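Local coordinates for protein L-tyrosine isonitrile synthase (Pseudomonas aeruginosa, PDB 3E59) that converts the amino group of L-tyrosine into an isonitrile, taking the carbon from C2 of ribulose 5-phosphate, in the biosynthesis of paerucumarin, at residues E155-R158 against A159-A162; L93-L96 against C97-I100. All coordinates share one frame; numbering follows the deposited sequence.

Both contacts are local. Each lies within one continuous run of chain. Interaction 2 comes first in sequence, on helix 84-103, and interaction 1 follows in the linker between strand 149-151 and helix 167-178. Their centres lie about 29 Å apart, the nearest atoms about 16 Å, and they do not touch. The parallel five-stranded sheet relates them. Helix 84-103 packs on strands 60-64 and 108-112. Interaction 2 therefore belongs to a helix packed against the sheet, and interaction 1 to a surface turn that follows the outermost strand 149-151 in the chain. Both lie within the same pyoverdine/dityrosine biosynthesis family region.

Interaction 1: residues E155-R158 against A159-A162; sequences EDVR and AFEA
Val157 and Phe160 meet because each side chain is turned to the same side of the turn. Val157 holds CG1 anti to its backbone N (chi1 177°), and Phe160 holds CG anti to its carbonyl carbon (chi1 -58°). The two side chains then run side by side, and the methyl CG1 comes to lie over one face of the ring. CG1 of Val157 is 3.8 Å from the centroid of the Phe160 ring, a CH-pi contact. It is shifted toward the rim, and its closest ring atom is CD2 of Phe160, 3.5 Å away. CB of Val157 also approaches that corner of the ring.

Two backbone bonds close the turn. Phe160 N donates to Val157 O at 2.9 Å, and Glu161 N donates to Arg158 O at 3.2 Å. Both link residues three apart, the spacing of a 3-10 turn. The turn lies in the linker from strand 149-151 to helix 167-178. Its apolar side faces the protein, with Val157 and Phe160 both touching Leu243 of helix 219-247. Phe160 also rests on Leu170 and Leu173 of helix 167-178.

Arg158 and Glu161 are exposed. They too run side by side and point the same way. The Arg158 chain is extended from CG to NE, and OE1 of Glu161 reaches its aliphatic part, 3.8 Å from CG. The guanidinium and carboxylate are almost coplanar, 6° apart, but NE of Arg158 and OE1 of Glu161 remain 5.1 Å apart. The opposite charges probably attract weakly across that distance without forming a salt bridge.

Interaction 2: residues L93-L96 against C97-I100; sequences LNHL and CQRI
Backbone bonds tie His95 to Arg99, Asn94 to Gln98 and Leu96 to Ile100 along helix 84-103. These are the i to i+4 bonds of an alpha helix. Arg99 N reaches His95 O at 2.9 Å. The bond from Cys97 N to Leu93 O is weak, at 3.3 Å.

The side-chain contacts centre on the His95 ring. His95 CG lies anti to its backbone N (chi1 -170°), which points the ring along the helix to where Arg99 and Gln98 can reach it. Arg99 lays its aliphatic chain over one face, with CG 4.0 Å from the ring centroid in a CH-pi contact. Gln98 comes instead to the ring edge. Its OE1 lies in the ring plane, 3.4 Å from CD2 of His95, and its amide stands at 81° to the ring. Asn94 ND2 approaches CD of Gln98 at 3.8 Å, while Asn94 OD1 accepts a hydrogen bond from the backbone of His148.

Leu93, Leu96, Cys97 and Ile100 form the apolar side. Leu93 and Cys97 touch Ile110 of strand 108-112. Ile100 reaches strand 60-64, and Leu96 packs on Glu18 of helix 11-20.

Within 93-100, Leu93, Cys97 and Ile100 thus face the sheet strands, whereas His95 and Arg99 are exposed. The arginine meets the imidazole through its methylene groups, so the contact itself does not depend on the histidine being charged.

Interaction 1: residues E155-R158 against A159-A162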
ATOM      1  N   GLU A 155      11.924   9.647  -7.593  1.00 45.37           N
ATOM      2  CA  GLU A 155      13.191  10.292  -7.958  1.00 45.34           C
ATOM      3  C   GLU A 155      14.241   9.317  -8.478  1.00 43.89           C
ATOM      4  O   GLU A 155      15.278   9.735  -8.994  1.00 44.72           O
ATOM      5  CB  GLU A 155      13.759  11.121  -6.798  1.00 47.91           C
ATOM      6  CG  GLU A 155      13.833  10.409  -5.465  1.00 51.74           C
ATOM      7  CD  GLU A 155      12.625  10.680  -4.585  1.00 56.02           C
ATOM      8  OE1 GLU A 155      11.476  10.706  -5.091  1.00 56.57           O
ATOM      9  OE2 GLU A 155      12.832  10.861  -3.368  1.00 58.58           O
ATOM     10  N   ASP A 156      13.966   8.023  -8.344  1.00 42.33           N
ATOM     11  CA  ASP A 156      14.852   6.990  -8.866  1.00 41.00           C
ATOM     12  C   ASP A 156      14.595   6.677 -10.335  1.00 40.25           C
ATOM     13  O   ASP A 156      15.346   5.915 -10.945  1.00 41.06           O
ATOM     14  CB  ASP A 156      14.742   5.715  -8.022  1.00 40.61           C
ATOM     15  CG  ASP A 156      15.100   5.953  -6.562  1.00 42.64           C
ATOM     16  OD1 ASP A 156      16.022   6.754  -6.294  1.00 42.05           O
ATOM     17  OD2 ASP A 156      14.461   5.336  -5.682  1.00 44.44           O
ATOM     18  N   VAL A 157      13.531   7.253 -10.898  1.00 38.07           N
ATOM     19  CA  VAL A 157      13.220   7.073 -12.316  1.00 37.23           C
ATOM     20  C   VAL A 157      14.351   7.671 -13.156  1.00 40.16           C
ATOM     21  O   VAL A 157      14.533   8.899 -13.213  1.00 40.84           O
ATOM     22  CB  VAL A 157      11.828   7.663 -12.716  1.00 36.56           C
ATOM     23  CG1 VAL A 157      11.579   7.520 -14.224  1.00 31.81           C
ATOM     24  CG2 VAL A 157      10.709   6.992 -11.916  1.00 32.04           C
ATOM     25  N   ARG A 158      15.115   6.777 -13.787  1.00 40.40           N
ATOM     26  CA  ARG A 158      16.290   7.143 -14.580  1.00 43.00           C
ATOM     27  C   ARG A 158      15.967   8.213 -15.623  1.00 41.18           C
ATOM     28  O   ARG A 158      16.743   9.145 -15.815  1.00 41.11           O
ATOM     29  CB  ARG A 158      16.888   5.893 -15.237  1.00 44.49           C
ATOM     30  CG  ARG A 158      18.288   6.055 -15.794  1.00 48.42           C
ATOM     31  CD  ARG A 158      18.850   4.714 -16.251  1.00 50.06           C
ATOM     32  NE  ARG A 158      19.950   4.872 -17.206  1.00 54.91           N
ATOM     33  CZ  ARG A 158      20.625   3.862 -17.758  1.00 58.05           C
ATOM     34  NH1 ARG A 158      20.320   2.604 -17.457  1.00 60.26           N
ATOM     35  NH2 ARG A 158      21.610   4.105 -18.617  1.00 58.36           N
ATOM     36  N   ALA A 159      14.813   8.083 -16.272  1.00 39.40           N
ATOM     37  CA  ALA A 159      14.404   8.996 -17.339  1.00 40.07           C
ATOM     38  C   ALA A 159      14.140  10.419 -16.842  1.00 39.33           C
ATOM     39  O   ALA A 159      14.224  11.371 -17.619  1.00 38.79           O
ATOM     40  CB  ALA A 159      13.178   8.448 -18.061  1.00 38.88           C
ATOM     41  N   PHE A 160      13.828  10.547 -15.552  1.00 39.96           N
ATOM     42  CA  PHE A 160      13.518  11.843 -14.931  1.00 39.68           C
ATOM     43  C   PHE A 160      14.707  12.421 -14.140  1.00 40.49           C
ATOM     44  O   PHE A 160      14.522  13.308 -13.300  1.00 37.88           O
ATOM     45  CB  PHE A 160      12.333  11.703 -13.966  1.00 38.64           C
ATOM     46  CG  PHE A 160      11.058  11.180 -14.592  1.00 38.93           C
ATOM     47  CD1 PHE A 160      10.840  11.231 -15.973  1.00 38.26           C
ATOM     48  CD2 PHE A 160      10.048  10.682 -13.771  1.00 37.15           C
ATOM     49  CE1 PHE A 160       9.655  10.754 -16.520  1.00 37.12           C
ATOM     50  CE2 PHE A 160       8.858  10.214 -14.305  1.00 37.96           C
ATOM     51  CZ  PHE A 160       8.656  10.250 -15.680  1.00 38.59           C
ATOM     52  N   GLU A 161      15.908  11.908 -14.412  1.00 42.16           N
ATOM     53  CA  GLU A 161      17.122  12.181 -13.627  1.00 46.05           C
ATOM     54  C   GLU A 161      17.382  13.667 -13.322  1.00 47.11           C
ATOM     55  O   GLU A 161      17.556  14.044 -12.158  1.00 47.26           O
ATOM     56  CB  GLU A 161      18.337  11.566 -14.329  1.00 46.09           C
ATOM     57  CG  GLU A 161      19.287  10.836 -13.393  1.00 50.21           C
ATOM     58  CD  GLU A 161      20.285   9.947 -14.130  1.00 50.11           C
ATOM     59  OE1 GLU A 161      20.270   8.711 -13.903  1.00 51.69           O
ATOM     60  OE2 GLU A 161      21.078  10.484 -14.935  1.00 51.79           O
ATOM     61  N   ALA A 162      17.402  14.496 -14.366  1.00 46.83           N
ATOM     62  CA  ALA A 162      17.644  15.942 -14.236  1.00 47.88           C
ATOM     63  C   ALA A 162      16.740  16.615 -13.201  1.00 46.92           C
ATOM     64  O   ALA A 162      17.155  17.574 -12.541  1.00 46.27           O
ATOM     65  CB  ALA A 162      17.490  16.631 -15.593  1.00 47.85           C
TER

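Interaction 2: residues L93-L96 against C97-I100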
ATOM      1  N   LEU A  93       6.846  -8.978   4.812  1.00 37.01           N
ATOM      2  CA  LEU A  93       7.059  -9.021   3.374  1.00 36.05           C
ATOM      3  C   LEU A  93       8.369  -9.721   3.071  1.00 36.90           C
ATOM      4  O   LEU A  93       8.472 -10.493   2.114  1.00 33.42           O
ATOM      5  CB  LEU A  93       7.067  -7.609   2.782  1.00 35.81           C
ATOM      6  CG  LEU A  93       5.752  -6.818   2.715  1.00 34.09           C
ATOM      7  CD1 LEU A  93       6.040  -5.404   2.267  1.00 31.76           C
ATOM      8  CD2 LEU A  93       4.761  -7.487   1.788  1.00 33.89           C
ATOM      9  N   ASN A  94       9.373  -9.439   3.896  1.00 36.92           N
ATOM     10  CA  ASN A  94      10.639 -10.127   3.776  1.00 36.64           C
ATOM     11  C   ASN A  94      10.529 -11.635   4.021  1.00 37.00           C
ATOM     12  O   ASN A  94      11.158 -12.415   3.314  1.00 40.49           O
ATOM     13  CB  ASN A  94      11.706  -9.513   4.678  1.00 34.73           C
ATOM     14  CG  ASN A  94      13.091  -9.977   4.302  1.00 35.82           C
ATOM     15  OD1 ASN A  94      13.600  -9.605   3.248  1.00 37.27           O
ATOM     16  ND2 ASN A  94      13.696 -10.819   5.138  1.00 35.49           N
ATOM     17  N   HIS A  95       9.734 -12.042   5.010  1.00 39.23           N
ATOM     18  CA  HIS A  95       9.602 -13.464   5.335  1.00 40.88           C
ATOM     19  C   HIS A  95       8.814 -14.203   4.259  1.00 39.91           C
ATOM     20  O   HIS A  95       9.089 -15.356   3.976  1.00 38.52           O
ATOM     21  CB  HIS A  95       8.992 -13.692   6.728  1.00 45.51           C
ATOM     22  CG  HIS A  95       9.063 -15.117   7.194  1.00 50.04           C
ATOM     23  ND1 HIS A  95       7.937 -15.868   7.478  1.00 51.81           N
ATOM     24  CD2 HIS A  95      10.125 -15.937   7.404  1.00 52.63           C
ATOM     25  CE1 HIS A  95       8.305 -17.082   7.854  1.00 53.77           C
ATOM     26  NE2 HIS A  95       9.627 -17.150   7.822  1.00 53.33           N
ATOM     27  N   LEU A  96       7.836 -13.528   3.665  1.00 40.79           N
ATOM     28  CA  LEU A  96       7.124 -14.046   2.501  1.00 41.55           C
ATOM     29  C   LEU A  96       8.107 -14.458   1.370  1.00 40.43           C
ATOM     30  O   LEU A  96       7.973 -15.529   0.769  1.00 39.14           O
ATOM     31  CB  LEU A  96       6.120 -12.996   2.021  1.00 42.90           C
ATOM     32  CG  LEU A  96       5.130 -13.301   0.890  1.00 47.72           C
ATOM     33  CD1 LEU A  96       4.086 -14.342   1.281  1.00 49.81           C
ATOM     34  CD2 LEU A  96       4.435 -12.026   0.493  1.00 47.32           C
ATOM     35  N   CYS A  97       9.098 -13.610   1.103  1.00 39.12           N
ATOM     36  CA  CYS A  97      10.116 -13.885   0.081  1.00 39.95           C
ATOM     37  C   CYS A  97      10.968 -15.093   0.473  1.00 41.47           C
ATOM     38  O   CYS A  97      11.300 -15.918  -0.387  1.00 44.18           O
ATOM     39  CB  CYS A  97      11.010 -12.654  -0.143  1.00 39.30           C
ATOM     40  SG  CYS A  97      10.227 -11.267  -1.019  1.00 38.07           S
ATOM     41  N   GLN A  98      11.298 -15.197   1.768  1.00 39.57           N
ATOM     42  CA  GLN A  98      12.077 -16.327   2.306  1.00 37.44           C
ATOM     43  C   GLN A  98      11.312 -17.653   2.187  1.00 38.47           C
ATOM     44  O   GLN A  98      11.878 -18.675   1.777  1.00 35.01           O
ATOM     45  CB  GLN A  98      12.502 -16.061   3.763  1.00 37.31           C
ATOM     46  CG  GLN A  98      13.505 -14.898   3.933  1.00 36.31           C
ATOM     47  CD  GLN A  98      13.891 -14.621   5.383  1.00 35.51           C
ATOM     48  OE1 GLN A  98      13.046 -14.596   6.279  1.00 38.46           O
ATOM     49  NE2 GLN A  98      15.176 -14.400   5.615  1.00 34.17           N
ATOM     50  N   ARG A  99      10.024 -17.639   2.527  1.00 39.61           N
ATOM     51  CA  ARG A  99       9.179 -18.843   2.367  1.00 44.22           C
ATOM     52  C   ARG A  99       9.100 -19.346   0.915  1.00 41.86           C
ATOM     53  O   ARG A  99       9.117 -20.546   0.682  1.00 44.40           O
ATOM     54  CB  ARG A  99       7.771 -18.629   2.938  1.00 46.56           C
ATOM     55  CG  ARG A  99       7.753 -18.386   4.439  1.00 53.89           C
ATOM     56  CD  ARG A  99       6.397 -18.682   5.064  1.00 57.84           C
ATOM     57  NE  ARG A  99       6.409 -19.947   5.806  1.00 63.83           N
ATOM     58  CZ  ARG A  99       5.974 -21.115   5.334  1.00 63.95           C
ATOM     59  NH1 ARG A  99       5.467 -21.214   4.109  1.00 63.54           N
ATOM     60  NH2 ARG A  99       6.038 -22.188   6.101  1.00 64.21           N
ATOM     61  N   ILE A 100       9.004 -18.424  -0.044  1.00 40.16           N
ATOM     62  CA  ILE A 100       9.067 -18.757  -1.468  1.00 39.93           C
ATOM     63  C   ILE A 100      10.428 -19.389  -1.809  1.00 41.53           C
ATOM     64  O   ILE A 100      10.482 -20.390  -2.522  1.00 40.48           O
ATOM     65  CB  ILE A 100       8.786 -17.513  -2.376  1.00 39.78           C
ATOM     66  CG1 ILE A 100       7.312 -17.081  -2.263  1.00 39.90           C
ATOM     67  CG2 ILE A 100       9.157 -17.797  -3.824  1.00 40.38           C
ATOM     68  CD1 ILE A 100       6.964 -15.775  -2.960  1.00 39.15           C
TER